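Hydrolase, haloacid dehalogenase-like family (Streptococcus pneumoniae, PDB 2FI1) probably acts as a hydrolase of the haloacid dehalogenase-like family, with a metal-binding site seen here occupied by a calcium ion. Local coordinates at residues Q46-K49 with V50-F54. Numbering follows the deposited sequence.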
loop_
_atom_site.group_PDB
_atom_site.type_symbol
_atom_site.label_atom_id
_atom_site.label_comp_id
_atom_site.label_asym_id
_atom_site.label_seq_id
_atom_site.Cartn_x
_atom_site.Cartn_y
_atom_site.Cartn_z
ATOM N N GLN A 46 -6.111 -10.612 -9.460
ATOM C CA GLN A 46 -4.971 -11.485 -9.250
ATOM C C GLN A 46 -3.924 -11.295 -10.333
ATOM O O GLN A 46 -2.720 -11.284 -10.046
ATOM C CB GLN A 46 -5.429 -12.949 -9.171
ATOM C CG GLN A 46 -4.305 -13.975 -9.025
ATOM C CD GLN A 46 -3.459 -13.772 -7.799
ATOM O OE1 GLN A 46 -3.929 -13.255 -6.776
ATOM N NE2 GLN A 46 -2.184 -14.185 -7.888
ATOM N N ALA A 47 -4.363 -11.147 -11.577
ATOM C CA ALA A 47 -3.423 -10.934 -12.676
ATOM C C ALA A 47 -2.625 -9.646 -12.490
ATOM O O ALA A 47 -1.409 -9.633 -12.715
ATOM C CB ALA A 47 -4.134 -10.920 -13.998
ATOM N N LEU A 48 -3.298 -8.564 -12.122
ATOM C CA LEU A 48 -2.611 -7.293 -11.859
ATOM C C LEU A 48 -1.623 -7.410 -10.705
ATOM O O LEU A 48 -0.562 -6.782 -10.723
ATOM C CB LEU A 48 -3.622 -6.173 -11.617
ATOM C CG LEU A 48 -4.375 -5.744 -12.878
ATOM C CD1 LEU A 48 -5.547 -4.880 -12.499
ATOM C CD2 LEU A 48 -3.445 -4.995 -13.839
ATOM N N LYS A 49 -1.943 -8.235 -9.712
ATOM C CA LYS A 49 -1.034 -8.462 -8.582
ATOM C C LYS A 49 0.252 -9.145 -9.021
ATOM O O LYS A 49 1.305 -8.961 -8.383
ATOM C CB LYS A 49 -1.705 -9.294 -7.487
ATOM C CG LYS A 49 -2.672 -8.532 -6.639
ATOM C CD LYS A 49 -3.164 -9.362 -5.447
ATOM C CE LYS A 49 -2.209 -9.337 -4.279
ATOM N NZ LYS A 49 -2.699 -10.179 -3.140
ATOM N N VAL A 50 0.180 -9.941 -10.082
ATOM C CA VAL A 50 1.380 -10.484 -10.716
ATOM C C VAL A 50 2.126 -9.315 -11.369
ATOM O O VAL A 50 3.213 -8.932 -10.910
ATOM C CB VAL A 50 1.058 -11.595 -11.743
ATOM C CG1 VAL A 50 2.316 -12.050 -12.481
ATOM C CG2 VAL A 50 0.373 -12.788 -11.048
ATOM N N SER A 51 1.551 -8.752 -12.428
ATOM C CA SER A 51 2.120 -7.560 -13.081
ATOM C C SER A 51 1.146 -7.046 -14.110
ATOM O O SER A 51 0.275 -7.779 -14.596
ATOM C CB SER A 51 3.447 -7.882 -13.767
ATOM O OG SER A 51 3.258 -8.593 -14.979
ATOM N N THR A 52 1.292 -5.779 -14.474
ATOM C CA THR A 52 0.464 -5.231 -15.534
ATOM C C THR A 52 0.759 -5.906 -16.878
ATOM O O THR A 52 -0.170 -6.232 -17.604
ATOM C CB THR A 52 0.574 -3.708 -15.591
ATOM O OG1 THR A 52 0.200 -3.180 -14.315
ATOM C CG2 THR A 52 -0.321 -3.132 -16.664
ATOM N N PRO A 53 2.038 -6.126 -17.221
ATOM C CA PRO A 53 2.266 -6.853 -18.468
ATOM C C PRO A 53 1.602 -8.239 -18.506
ATOM O O PRO A 53 1.089 -8.639 -19.556
ATOM C CB PRO A 53 3.795 -6.962 -18.534
ATOM C CG PRO A 53 4.276 -5.795 -17.755
ATOM C CD PRO A 53 3.301 -5.652 -16.631
ATOM N N PHE A 54 1.588 -8.949 -17.379
ATOM C CA PHE A 54 0.921 -10.259 -17.342
ATOM C C PHE A 54 -0.588 -10.117 -17.562
ATOM O O PHE A 54 -1.188 -10.894 -18.314
ATOM C CB PHE A 54 1.182 -10.997 -16.032
ATOM C CG PHE A 54 0.381 -12.262 -15.907
ATOM C CD1 PHE A 54 0.636 -13.335 -16.749
ATOM C CD2 PHE A 54 -0.637 -12.364 -14.981
ATOM C CE1 PHE A 54 -0.113 -14.490 -16.660
ATOM C CE2 PHE A 54 -1.384 -13.524 -14.885
ATOM C CZ PHE A 54 -1.125 -14.582 -15.735
HETATM O O HOH W 1 -0.006 -4.333 -11.680
#
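Ala47 and Phe54 meet where one helix ends and the next begins, the CD2-CE2 side of the ring facing the alanine. Atom CE2 of Phe54 lies 3.9 Å from CB of Ala47, a methyl lifted to one side of the ring plane, while CD2 stands 3.6 Å from Ala47 O, in that plane at the edge. With CG anti to the backbone N (chi1 173°), the ring lies alongside the last turn of helix 41-50. The same oxygen of Ala47 accepts the main-chain hydrogen bond from Ser51 N, 3.1 Å long, and a weak one from Val50 N. Val50 N is bonded as well to Gln46 O at 3.2 Å, and the valine's CG2 rests 3.6 Å from that oxygen. The junction illustrates how one residue can close a helix and open another: Ser51 leaves helical geometry after helix 41-50 and serves as N-cap of helix 52-59, its OG accepting from Phe54 N at 2.9 Å (N-H...O angle 157°). This corner lies in the helical lobe inserted between strands 8-11 and 100-104 of the parallel-sheet core, consistent with the cap domain of HAD hydrolases. Leu48 extends CD2 obliquely across Thr52, 4.1 Å from OG1, and also packs on Tyr21, Ser24 and Thr25 of helix 20-34. A water donating to Leu48 O at 2.7 Å is also hydrogen-bonded to Thr52 OG1, bridging the two helices.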